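Local coordinates for malonyl-CoA-[acyl-carrier-protein] transacylase (PDB 3TQE) that probably transfers the malonyl group from malonyl-CoA to holo-acyl carrier protein, giving malonyl-ACP and free CoA for fatty acid synthesis, at residues Ala76-Trp81 and Met277-Asp282; Leu23-Leu28 and Leu301-Leu306; Gly86-Val91 and Pro228-Ile233; Met4-Ala9 and Ile273-Glu278. All coordinates share one frame; numbering follows the deposited sequence. Where two conformers were deposited one is given.

Contact 1. Residues Ala76-Trp81 and Met277-Asp282; sequences AIFRCW and MECGPD. With EDO (1,2-ethanediol), chain D.
Ile77 presses its CD1 onto the backbone of Gly280, only 3.5 Å from Gly280 CA, tighter than ordinary carbon packing. Its other branch, CG2, lies anti to the backbone N and rests on Cys279 SG at 3.8 Å. That sulfur reaches the helix because chi1 of Cys279 (-165°) sets SG anti to its own backbone N. Cys279 SG lies 3.6 Å from Phe78 CB, at the edge of the Phe78 ring and near its plane. Helix 63-83 thus lies across the point where strand 275-278 of the parallel sheet gives way to a loop, and Cys279 forms the centre of an inverse gamma turn there. Back along the strand, at Met277, the fit is looser and less certain: in the conformer given, one of two, Trp81 CH2 and CE of this selenomethionine are 3.9 Å apart, the side chains crossing at about a right angle. Arg79 leaves the helix away from Met277-Asp282, on a more exposed side. There its extended chain holds a 1,2-ethanediol molecule, probably from the crystallisation liquor, with NE 2.8 Å from O1 and NH2 2.8 Å from O2, while NH1 bonds to Gln39 and Thr36.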
loop_
_atom_site.group_PDB
_atom_site.type_symbol
_atom_site.label_atom_id
_atom_site.label_comp_id
_atom_site.label_asym_id
_atom_site.label_seq_id
_atom_site.Cartn_x
_atom_site.Cartn_y
_atom_site.Cartn_z
ATOM N N ALA A 76 5.768 9.104 8.832
ATOM C CA ALA A 76 6.794 9.306 9.868
ATOM C C ALA A 76 8.157 8.907 9.358
ATOM O O ALA A 76 9.148 9.606 9.607
ATOM C CB ALA A 76 6.429 8.545 11.126
ATOM N N ILE A 77 8.223 7.776 8.681
ATOM C CA ILE A 77 9.516 7.304 8.163
ATOM C C ILE A 77 10.020 8.228 7.082
ATOM O O ILE A 77 11.203 8.563 7.040
ATOM C CB ILE A 77 9.432 5.859 7.701
ATOM C CG1 ILE A 77 9.298 4.973 8.944
ATOM C CG2 ILE A 77 10.638 5.476 6.838
ATOM C CD1 ILE A 77 8.915 3.561 8.657
ATOM N N PHE A 78 9.135 8.681 6.207
ATOM C CA PHE A 78 9.563 9.661 5.234
ATOM C C PHE A 78 10.126 10.898 5.863
ATOM O O PHE A 78 11.130 11.444 5.414
ATOM C CB PHE A 78 8.393 10.027 4.350
ATOM C CG PHE A 78 8.730 11.019 3.304
ATOM C CD1 PHE A 78 9.350 10.617 2.155
ATOM C CD2 PHE A 78 8.461 12.357 3.485
ATOM C CE1 PHE A 78 9.681 11.537 1.189
ATOM C CE2 PHE A 78 8.790 13.273 2.503
ATOM C CZ PHE A 78 9.399 12.851 1.395
ATOM N N ARG A 79 9.493 11.354 6.926
ATOM C CA ARG A 79 9.960 12.548 7.590
ATOM C C ARG A 79 11.303 12.330 8.265
ATOM O O ARG A 79 12.103 13.250 8.344
ATOM C CB ARG A 79 8.938 12.982 8.599
ATOM C CG ARG A 79 7.704 13.563 7.952
ATOM C CD ARG A 79 6.656 13.934 8.925
ATOM N NE ARG A 79 5.581 14.626 8.256
ATOM C CZ ARG A 79 4.525 15.120 8.887
ATOM N NH1 ARG A 79 4.400 14.975 10.207
ATOM N NH2 ARG A 79 3.608 15.793 8.204
ATOM N N CYS A 80 11.532 11.135 8.756
ATOM C CA CYS A 80 12.843 10.796 9.324
ATOM C C CYS A 80 13.916 10.761 8.230
ATOM O O CYS A 80 15.005 11.244 8.423
ATOM C CB CYS A 80 12.802 9.455 10.016
ATOM S SG CYS A 80 11.894 9.475 11.554
ATOM N N TRP A 81 13.607 10.184 7.086
ATOM C CA TRP A 81 14.498 10.221 5.935
ATOM C C TRP A 81 14.894 11.641 5.628
ATOM O O TRP A 81 16.082 11.931 5.475
ATOM C CB TRP A 81 13.797 9.610 4.730
ATOM C CG TRP A 81 14.502 9.749 3.440
ATOM C CD1 TRP A 81 14.325 10.710 2.542
ATOM C CD2 TRP A 81 15.487 8.876 2.911
ATOM N NE1 TRP A 81 15.123 10.507 1.460
ATOM C CE2 TRP A 81 15.846 9.377 1.655
ATOM C CE3 TRP A 81 16.030 7.680 3.329
ATOM C CZ2 TRP A 81 16.751 8.751 0.851
ATOM C CZ3 TRP A 81 16.931 7.062 2.519
ATOM C CH2 TRP A 81 17.264 7.584 1.290
HETATM N N MSE A 277 13.493 2.099 -1.761
HETATM C CA MSE A 277 13.491 2.256 -0.313
HETATM C C MSE A 277 12.084 1.999 0.130
HETATM O O MSE A 277 11.150 2.582 -0.427
HETATM C CB MSE A 277 13.851 3.674 0.100
HETATM C CG MSE A 277 15.282 3.909 0.255
HETATM SE SE MSE A 277 16.078 3.847 -1.449
HETATM C CE MSE A 277 17.851 4.425 -0.902
ATOM N N GLU A 278 11.932 1.121 1.105
ATOM C CA GLU A 278 10.629 0.788 1.622
ATOM C C GLU A 278 10.315 1.752 2.752
ATOM O O GLU A 278 10.933 1.728 3.824
ATOM C CB GLU A 278 10.570 -0.671 2.058
ATOM C CG GLU A 278 9.197 -1.118 2.539
ATOM C CD GLU A 278 8.878 -2.600 2.328
ATOM O OE1 GLU A 278 9.788 -3.425 2.063
ATOM O OE2 GLU A 278 7.668 -2.933 2.415
ATOM N N CYS A 279 9.424 2.680 2.464
ATOM C CA CYS A 279 9.136 3.776 3.361
ATOM C C CYS A 279 7.937 3.433 4.209
ATOM O O CYS A 279 6.848 3.931 4.023
ATOM C CB CYS A 279 8.937 5.056 2.577
ATOM S SG CYS A 279 8.994 6.531 3.585
ATOM N N GLY A 280 8.165 2.554 5.157
ATOM C CA GLY A 280 7.121 2.077 6.051
ATOM C C GLY A 280 7.646 0.932 6.867
ATOM O O GLY A 280 8.805 0.513 6.734
ATOM N N PRO A 281 6.802 0.391 7.732
ATOM C CA PRO A 281 7.157 -0.759 8.532
ATOM C C PRO A 281 7.141 -2.040 7.704
ATOM O O PRO A 281 6.506 -2.105 6.641
ATOM C CB PRO A 281 6.053 -0.786 9.553
ATOM C CG PRO A 281 4.854 -0.237 8.808
ATOM C CD PRO A 281 5.403 0.783 7.882
ATOM N N ASP A 282 7.834 -3.057 8.201
ATOM C CA ASP A 282 7.869 -4.391 7.626
ATOM C C ASP A 282 8.643 -4.377 6.305
ATOM O O ASP A 282 9.100 -3.341 5.863
ATOM C CB ASP A 282 6.462 -4.987 7.507
ATOM C CG ASP A 282 6.426 -6.499 7.655
ATOM O OD1 ASP A 282 7.502 -7.165 7.594
ATOM O OD2 ASP A 282 5.292 -7.005 7.798
HETATM C C1 EDO D . 5.227 14.749 4.474
HETATM O O1 EDO D . 6.094 15.097 5.535
HETATM C C2 EDO D . 4.284 15.912 4.212
HETATM O O2 EDO D . 3.633 16.334 5.426
#

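Contact 2. Residues Leu23-Leu28 and Leu301-Leu306; sequences LAELGL and LTTTEL
Thr303, the N-cap residue of helix 304-313, meets the start of helix 24-29 through Glu25 and Leu26. The cap is formed by Thr303 OG1, which accepts from Leu306 N at 3.1 Å with an N-H...O angle of 163°. With chi1 at 71°, OG1 sits between the backbone N and the carbonyl carbon, and the methyl CG2 is anti to the carbonyl carbon. The methyl is what faces the other segment: the extended Glu25 brings its carboxylate up to it, OE1 approaching CG2 to 3.4 Å, as the two side chains cross obliquely. Leu26 supplies the larger apolar piece. Its CB lies 3.7 Å from Thr302 O, and its CD1 comes within 3.7 Å of Thr304 N, so one methyl packs on the backbone where the second helix begins. Further in, Leu26 rests on Ile77 and Cys80 of helix 63-83. A single water joins the two main chains, accepting from Leu26 N at 2.9 Å and donating to Thr302 O at 2.7 Å. Leu26 lies in the first turn of its helix, where a backbone N-H commonly needs a partner from outside the helix, and here the water is that partner. Beside them, Thr304 OG1 bonds to Gln30. The chemistry is therefore divided: one leucine gives the apolar grip, a water carries the polar link, and at the exposed rim the Glu25 carboxylate meets a methyl, adding packing to the contact rather than a polar bond.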
loop_
_atom_site.group_PDB
_atom_site.type_symbol
_atom_site.label_atom_id
_atom_site.label_comp_id
_atom_site.label_asym_id
_atom_site.label_seq_id
_atom_site.Cartn_x
_atom_site.Cartn_y
_atom_site.Cartn_z
ATOM N N LEU A 23 7.670 0.818 14.621
ATOM C CA LEU A 23 8.383 2.066 14.776
ATOM C C LEU A 23 8.805 2.402 16.204
ATOM O O LEU A 23 9.213 3.518 16.468
ATOM C CB LEU A 23 7.604 3.247 14.153
ATOM C CG LEU A 23 7.628 3.361 12.638
ATOM C CD1 LEU A 23 7.012 2.223 11.938
ATOM C CD2 LEU A 23 6.981 4.652 12.219
ATOM N N ALA A 24 8.752 1.440 17.130
ATOM C CA ALA A 24 9.112 1.769 18.499
ATOM C C ALA A 24 10.546 2.305 18.613
ATOM O O ALA A 24 10.816 3.308 19.275
ATOM C CB ALA A 24 8.922 0.565 19.408
ATOM N N GLU A 25 11.465 1.661 17.916
ATOM C CA GLU A 25 12.856 2.100 17.961
ATOM C C GLU A 25 13.025 3.469 17.341
ATOM O O GLU A 25 13.612 4.364 17.938
ATOM C CB GLU A 25 13.745 1.093 17.281
ATOM C CG GLU A 25 15.187 1.486 17.318
ATOM C CD GLU A 25 16.117 0.397 16.831
ATOM O OE1 GLU A 25 15.651 -0.709 16.454
ATOM O OE2 GLU A 25 17.346 0.645 16.875
ATOM N N LEU A 26 12.486 3.650 16.138
ATOM C CA LEU A 26 12.600 4.930 15.494
ATOM C C LEU A 26 11.939 6.009 16.326
ATOM O O LEU A 26 12.390 7.139 16.372
ATOM C CB LEU A 26 11.985 4.858 14.108
ATOM C CG LEU A 26 12.352 5.971 13.189
ATOM C CD1 LEU A 26 13.851 5.970 12.829
ATOM C CD2 LEU A 26 11.511 5.815 11.916
ATOM N N GLY A 27 10.847 5.653 16.988
ATOM C CA GLY A 27 10.157 6.590 17.869
ATOM C C GLY A 27 10.959 7.047 19.074
ATOM O O GLY A 27 10.786 8.165 19.553
ATOM N N LEU A 28 11.842 6.188 19.556
ATOM C CA LEU A 28 12.771 6.593 20.598
ATOM C C LEU A 28 13.857 7.501 20.060
ATOM O O LEU A 28 14.292 8.440 20.706
ATOM C CB LEU A 28 13.404 5.363 21.220
ATOM C CG LEU A 28 12.516 4.462 22.028
ATOM C CD1 LEU A 28 13.252 3.158 22.344
ATOM C CD2 LEU A 28 12.089 5.187 23.296
ATOM N N LEU A 301 14.034 1.168 6.102
ATOM C CA LEU A 301 14.193 2.497 6.671
ATOM C C LEU A 301 13.657 2.597 8.092
ATOM O O LEU A 301 13.201 3.653 8.507
ATOM C CB LEU A 301 13.489 3.511 5.793
ATOM C CG LEU A 301 14.023 3.698 4.375
ATOM C CD1 LEU A 301 13.165 4.746 3.687
ATOM C CD2 LEU A 301 15.497 4.103 4.355
ATOM N N THR A 302 13.698 1.506 8.830
ATOM C CA THR A 302 12.964 1.445 10.081
ATOM C C THR A 302 13.775 1.812 11.325
ATOM O O THR A 302 13.256 1.763 12.438
ATOM C CB THR A 302 12.350 0.078 10.241
ATOM O OG1 THR A 302 13.349 -0.908 9.977
ATOM C CG2 THR A 302 11.168 -0.096 9.285
ATOM N N THR A 303 15.025 2.213 11.134
ATOM C CA THR A 303 15.828 2.775 12.212
ATOM C C THR A 303 16.724 3.850 11.665
ATOM O O THR A 303 16.931 3.947 10.459
ATOM C CB THR A 303 16.738 1.728 12.879
ATOM O OG1 THR A 303 17.789 1.368 11.963
ATOM C CG2 THR A 303 15.982 0.482 13.316
ATOM N N THR A 304 17.263 4.660 12.556
ATOM C CA THR A 304 18.137 5.740 12.163
ATOM C C THR A 304 19.327 5.166 11.423
ATOM O O THR A 304 19.725 5.705 10.396
ATOM C CB THR A 304 18.578 6.574 13.374
ATOM O OG1 THR A 304 17.420 7.183 13.926
ATOM C CG2 THR A 304 19.565 7.634 12.986
ATOM N N GLU A 305 19.905 4.085 11.933
ATOM C CA GLU A 305 21.086 3.500 11.277
ATOM C C GLU A 305 20.744 3.027 9.866
ATOM O O GLU A 305 21.504 3.251 8.934
ATOM C CB GLU A 305 21.658 2.331 12.093
ATOM C CG GLU A 305 22.990 1.744 11.565
ATOM C CD GLU A 305 23.874 0.996 12.628
ATOM O OE1 GLU A 305 23.395 0.045 13.338
ATOM O OE2 GLU A 305 25.093 1.342 12.728
ATOM N N LEU A 306 19.585 2.405 9.698
ATOM C CA LEU A 306 19.185 1.931 8.386
ATOM C C LEU A 306 18.961 3.090 7.436
ATOM O O LEU A 306 19.346 3.017 6.274
ATOM C CB LEU A 306 17.945 1.070 8.496
ATOM C CG LEU A 306 18.174 -0.284 9.144
ATOM C CD1 LEU A 306 16.845 -0.933 9.406
ATOM C CD2 LEU A 306 19.062 -1.190 8.341
HETATM O O HOH W 1 11.545 1.432 14.477
#

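Contact 3. Residues Gly86-Val91 and Pro228-Ile233; sequences GPKPQV and PKVPVI
Residues Val91 and Pro231 bring Gly86-Val91 and Pro228-Ile233 closest, their CA atoms 5.0 Å apart, and the touching parts run in nearly the same direction, 23° from each other. Between these two residues the main chains meet through a CA-H...O contact, Val91 CA lying 3.5 Å from Pro231 O with an angle of 133° at the hydrogen. Pro231 O also approaches Val91 CG2. This branch, anti to the backbone N, carries on to Ile233, where Val91 CG2 reaches Ile233 CG1 at 3.6 Å. Val230 fills the other half of the contact. Its CG1, also anti to the backbone N (chi1 171°), points at the backbone of Gly86-Val91, 3.5 Å from Pro89 O and 3.9 Å from Val91 CA. Next to it the Pro231 ring is turned with CD toward Gln90 O, 3.4 Å away. The loop thus lies beside the beginning of strand 91-94, the strand that leads toward Ser96, the predicted nucleophile, though this contact is itself away from that site. A proline nitrogen has no hydrogen, so Pro231 N cannot donate; the carbonyls of Pro89 and Gln90 face carbon atoms here, and conventional backbone bonding nearby involves Met92, paired with Pro231 and Ile233. Apolar fit and one CA-H...O contact are what join the segments at this point.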
loop_
_atom_site.group_PDB
_atom_site.type_symbol
_atom_site.label_atom_id
_atom_site.label_comp_id
_atom_site.label_asym_id
_atom_site.label_seq_id
_atom_site.Cartn_x
_atom_site.Cartn_y
_atom_site.Cartn_z
ATOM N N GLY A 86 18.103 12.895 3.794
ATOM C CA GLY A 86 17.812 12.140 2.616
ATOM C C GLY A 86 17.235 13.015 1.509
ATOM O O GLY A 86 16.398 13.876 1.746
ATOM N N PRO A 87 17.665 12.770 0.288
ATOM C CA PRO A 87 17.200 13.508 -0.866
ATOM C C PRO A 87 15.859 12.989 -1.355
ATOM O O PRO A 87 15.389 11.945 -0.904
ATOM C CB PRO A 87 18.303 13.240 -1.868
ATOM C CG PRO A 87 18.751 11.915 -1.583
ATOM C CD PRO A 87 18.713 11.811 -0.075
ATOM N N LYS A 88 15.275 13.698 -2.303
ATOM C CA LYS A 88 13.981 13.289 -2.831
ATOM C C LYS A 88 14.175 12.105 -3.748
ATOM O O LYS A 88 15.095 12.067 -4.553
ATOM C CB LYS A 88 13.304 14.406 -3.626
ATOM C CG LYS A 88 13.041 15.641 -2.857
ATOM C CD LYS A 88 11.930 15.458 -1.868
ATOM C CE LYS A 88 11.545 16.820 -1.305
ATOM N NZ LYS A 88 10.510 16.761 -0.264
ATOM N N PRO A 89 13.260 11.136 -3.684
ATOM C CA PRO A 89 13.317 10.066 -4.651
ATOM C C PRO A 89 12.935 10.582 -6.031
ATOM O O PRO A 89 12.314 11.624 -6.169
ATOM C CB PRO A 89 12.243 9.099 -4.168
ATOM C CG PRO A 89 11.357 9.905 -3.428
ATOM C CD PRO A 89 12.132 10.984 -2.758
ATOM N N GLN A 90 13.272 9.803 -7.033
ATOM C CA GLN A 90 12.901 10.123 -8.396
ATOM C C GLN A 90 11.463 9.797 -8.691
ATOM O O GLN A 90 10.854 10.414 -9.548
ATOM C CB GLN A 90 13.799 9.375 -9.357
ATOM C CG GLN A 90 15.128 10.076 -9.515
ATOM C CD GLN A 90 15.905 10.235 -8.236
ATOM O OE1 GLN A 90 16.396 9.263 -7.695
ATOM N NE2 GLN A 90 16.014 11.462 -7.746
ATOM N N VAL A 91 10.929 8.812 -7.977
ATOM C CA VAL A 91 9.558 8.390 -8.163
ATOM C C VAL A 91 9.090 7.723 -6.891
ATOM O O VAL A 91 9.896 7.234 -6.084
ATOM C CB VAL A 91 9.463 7.456 -9.405
ATOM C CG1 VAL A 91 10.233 6.190 -9.164
ATOM C CG2 VAL A 91 8.034 7.196 -9.849
ATOM N N PRO A 228 1.512 16.715 -7.362
ATOM C CA PRO A 228 2.632 16.095 -6.693
ATOM C C PRO A 228 3.939 16.692 -7.170
ATOM O O PRO A 228 4.101 16.974 -8.355
ATOM C CB PRO A 228 2.515 14.607 -7.104
ATOM C CG PRO A 228 1.087 14.427 -7.459
ATOM C CD PRO A 228 0.732 15.719 -8.112
ATOM N N LYS A 229 4.886 16.827 -6.259
ATOM C CA LYS A 229 6.200 17.372 -6.561
ATOM C C LYS A 229 7.237 16.300 -6.902
ATOM O O LYS A 229 8.353 16.600 -7.329
ATOM C CB LYS A 229 6.656 18.194 -5.364
ATOM C CG LYS A 229 5.783 19.400 -5.126
ATOM C CD LYS A 229 6.410 20.334 -4.125
ATOM C CE LYS A 229 5.510 21.527 -3.841
ATOM N NZ LYS A 229 4.878 22.106 -5.070
ATOM N N VAL A 230 6.874 15.045 -6.696
ATOM C CA VAL A 230 7.626 13.884 -7.112
ATOM C C VAL A 230 6.565 13.010 -7.774
ATOM O O VAL A 230 5.438 12.939 -7.277
ATOM C CB VAL A 230 8.201 13.119 -5.891
ATOM C CG1 VAL A 230 8.815 11.785 -6.298
ATOM C CG2 VAL A 230 9.210 13.996 -5.110
ATOM N N PRO A 231 6.893 12.388 -8.899
ATOM C CA PRO A 231 5.907 11.568 -9.565
ATOM C C PRO A 231 5.483 10.399 -8.706
ATOM O O PRO A 231 6.325 9.738 -8.126
ATOM C CB PRO A 231 6.615 11.062 -10.811
ATOM C CG PRO A 231 7.855 11.764 -10.889
ATOM C CD PRO A 231 8.154 12.482 -9.646
ATOM N N VAL A 232 4.177 10.194 -8.622
ATOM C CA VAL A 232 3.597 9.078 -7.908
ATOM C C VAL A 232 2.908 8.196 -8.935
ATOM O O VAL A 232 2.004 8.655 -9.641
ATOM C CB VAL A 232 2.589 9.552 -6.868
ATOM C CG1 VAL A 232 1.870 8.351 -6.287
ATOM C CG2 VAL A 232 3.283 10.394 -5.800
ATOM N N ILE A 233 3.360 6.962 -9.070
ATOM C CA ILE A 233 2.791 6.047 -10.034
ATOM C C ILE A 233 1.594 5.377 -9.395
ATOM O O ILE A 233 1.732 4.622 -8.444
ATOM C CB ILE A 233 3.808 4.982 -10.468
ATOM C CG1 ILE A 233 5.078 5.603 -11.003
ATOM C CG2 ILE A 233 3.178 4.014 -11.483
ATOM C CD1 ILE A 233 4.884 6.561 -12.039
#

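Contact 4. Residues Met4-Ala9 and Ile273-Glu278; sequences MPQSFA and IKVFME
Ala9 O is gripped by two neighbours on strand 275-278: Met277 N donates to it at 2.8 Å, and Phe276 CA adds a CA-H...O contact at 3.3 Å. The N-H lies nearly along the C=O axis, the C=O...N angle being 165°. Ala9 N donates to Val275 O at 3.0 Å, so Ala9 bonds on either side of Phe276, the parallel bridge pattern. On the sheet face shared by these two, Ala9 CB lies 3.9 Å from Phe276 CD1, and Ile273 CG2 closes in beside it. Phe8, one residue earlier, has its ring placed by a chi1 of 67°, which puts CG between the backbone N and the carbonyl carbon; in the conformer given for Met277, Phe8 CD1 meets the selenium at 3.7 Å in an oblique Met-aromatic contact. Ahead of the strand, Gln6 CG, anti to the backbone N (chi1 -171°), lies 3.5 Å from Val275 CG2, and a bend at chi2 then places CD. A water accepts from Gln6 NE2, 2.8 Å away, and from Lys274 N, and donates to Ser7 O, tying the two segments together where the strand pairing has not yet begun. Strand 9-12 runs between strands 91-94 and 275-278, with 297-300 beyond the latter; helix 261-270 packs on Ile273 and Phe276, and helix 304-313 on Val275 and Met277.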
loop_
_atom_site.group_PDB
_atom_site.type_symbol
_atom_site.label_atom_id
_atom_site.label_comp_id
_atom_site.label_asym_id
_atom_site.label_seq_id
_atom_site.Cartn_x
_atom_site.Cartn_y
_atom_site.Cartn_z
HETATM N N MSE A 4 27.636 11.010 -9.002
HETATM C CA MSE A 4 26.243 11.026 -9.356
HETATM C C MSE A 4 25.493 10.028 -8.501
HETATM O O MSE A 4 25.817 8.866 -8.463
HETATM C CB MSE A 4 26.000 10.651 -10.780
HETATM C CG MSE A 4 24.557 10.341 -10.916
HETATM SE SE MSE A 4 23.874 11.446 -12.164
HETATM C CE MSE A 4 24.224 10.223 -13.663
ATOM N N PRO A 5 24.463 10.520 -7.811
ATOM C CA PRO A 5 23.737 9.574 -6.953
ATOM C C PRO A 5 22.982 8.530 -7.746
ATOM O O PRO A 5 22.560 8.775 -8.877
ATOM C CB PRO A 5 22.758 10.466 -6.181
ATOM C CG PRO A 5 23.131 11.840 -6.443
ATOM C CD PRO A 5 24.030 11.912 -7.630
ATOM N N GLN A 6 22.806 7.366 -7.153
ATOM C CA GLN A 6 21.966 6.360 -7.722
ATOM C C GLN A 6 20.536 6.898 -7.724
ATOM O O GLN A 6 20.087 7.515 -6.757
ATOM C CB GLN A 6 22.034 5.095 -6.860
ATOM C CG GLN A 6 21.361 3.883 -7.468
ATOM C CD GLN A 6 22.233 3.051 -8.382
ATOM O OE1 GLN A 6 23.448 3.235 -8.446
ATOM N NE2 GLN A 6 21.602 2.094 -9.098
ATOM N N SER A 7 19.818 6.646 -8.803
ATOM C CA SER A 7 18.403 6.944 -8.851
ATOM C C SER A 7 17.676 5.940 -7.974
ATOM O O SER A 7 18.104 4.798 -7.853
ATOM C CB SER A 7 17.918 6.905 -10.293
ATOM O OG SER A 7 18.740 7.754 -11.097
ATOM N N PHE A 8 16.587 6.390 -7.362
ATOM C CA PHE A 8 15.865 5.518 -6.455
ATOM C C PHE A 8 14.421 5.888 -6.385
ATOM O O PHE A 8 14.032 7.012 -6.702
ATOM C CB PHE A 8 16.502 5.523 -5.053
ATOM C CG PHE A 8 16.396 6.840 -4.323
ATOM C CD1 PHE A 8 15.493 7.006 -3.298
ATOM C CD2 PHE A 8 17.183 7.929 -4.676
ATOM C CE1 PHE A 8 15.386 8.224 -2.610
ATOM C CE2 PHE A 8 17.092 9.148 -3.990
ATOM C CZ PHE A 8 16.181 9.301 -2.966
ATOM N N ALA A 9 13.652 4.905 -5.939
ATOM C CA ALA A 9 12.237 5.052 -5.757
ATOM C C ALA A 9 11.906 4.786 -4.306
ATOM O O ALA A 9 12.576 3.989 -3.659
ATOM C CB ALA A 9 11.526 4.032 -6.624
ATOM N N ILE A 273 15.671 2.690 -12.686
ATOM C CA ILE A 273 15.725 2.780 -11.250
ATOM C C ILE A 273 15.644 1.383 -10.710
ATOM O O ILE A 273 14.607 0.719 -10.891
ATOM C CB ILE A 273 14.550 3.608 -10.727
ATOM C CG1 ILE A 273 14.631 5.037 -11.279
ATOM C CG2 ILE A 273 14.503 3.524 -9.194
ATOM C CD1 ILE A 273 13.395 5.868 -11.141
ATOM N N LYS A 274 16.692 0.949 -10.024
ATOM C CA LYS A 274 16.746 -0.394 -9.485
ATOM C C LYS A 274 17.012 -0.406 -7.997
ATOM O O LYS A 274 17.228 -1.456 -7.449
ATOM C CB LYS A 274 17.765 -1.258 -10.233
ATOM C CG LYS A 274 17.386 -1.340 -11.688
ATOM C CD LYS A 274 17.986 -2.490 -12.459
ATOM C CE LYS A 274 17.307 -2.592 -13.817
ATOM N NZ LYS A 274 16.868 -1.246 -14.343
ATOM N N VAL A 275 16.955 0.757 -7.358
ATOM C CA VAL A 275 17.123 0.874 -5.920
ATOM C C VAL A 275 15.820 1.417 -5.377
ATOM O O VAL A 275 15.299 2.411 -5.857
ATOM C CB VAL A 275 18.243 1.832 -5.547
ATOM C CG1 VAL A 275 18.309 2.028 -4.065
ATOM C CG2 VAL A 275 19.554 1.289 -6.084
ATOM N N PHE A 276 15.261 0.677 -4.445
ATOM C CA PHE A 276 13.965 0.987 -3.856
ATOM C C PHE A 276 14.161 1.127 -2.356
ATOM O O PHE A 276 14.878 0.342 -1.741
ATOM C CB PHE A 276 12.993 -0.170 -4.106
ATOM C CG PHE A 276 12.700 -0.400 -5.563
ATOM C CD1 PHE A 276 11.584 0.154 -6.161
ATOM C CD2 PHE A 276 13.571 -1.129 -6.347
ATOM C CE1 PHE A 276 11.330 -0.046 -7.497
ATOM C CE2 PHE A 276 13.307 -1.318 -7.709
ATOM C CZ PHE A 276 12.209 -0.769 -8.268
HETATM N N MSE A 277 13.493 2.099 -1.761
HETATM C CA MSE A 277 13.491 2.256 -0.313
HETATM C C MSE A 277 12.084 1.999 0.130
HETATM O O MSE A 277 11.150 2.582 -0.427
HETATM C CB MSE A 277 13.851 3.674 0.100
HETATM C CG MSE A 277 15.282 3.909 0.255
HETATM SE SE MSE A 277 16.078 3.847 -1.449
HETATM C CE MSE A 277 17.851 4.425 -0.902
ATOM N N GLU A 278 11.932 1.121 1.105
ATOM C CA GLU A 278 10.629 0.788 1.622
ATOM C C GLU A 278 10.315 1.752 2.752
ATOM O O GLU A 278 10.933 1.728 3.824
ATOM C CB GLU A 278 10.570 -0.671 2.058
ATOM C CG GLU A 278 9.197 -1.118 2.539
ATOM C CD GLU A 278 8.878 -2.600 2.328
ATOM O OE1 GLU A 278 9.788 -3.425 2.063
ATOM O OE2 GLU A 278 7.668 -2.933 2.415
HETATM O O HOH W 2 18.911 2.881 -9.587
#

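Overall arrangement
Three of the contacts involve the four-stranded parallel sheet, ordered 91-94, 9-12, 275-278, 297-300. Contact 4 pairs its two middle strands, contact 3 lies at the outer strand 91-94, and contact 1 sets helix 63-83 against the end of 275-278. Contact 2 joins two helix starts next to that helix. Contacts 1 and 2 have centres about 9 Å apart, contacts 3 and 4 about 11 Å, while 2 and 3 are about 22 Å apart and do not touch. Along the chain contact 3 is nested within contact 1, and that within contact 2; contacts 2 and 4 cross. Segments from near both chain ends are thereby brought against the central sheet and its flanking helix.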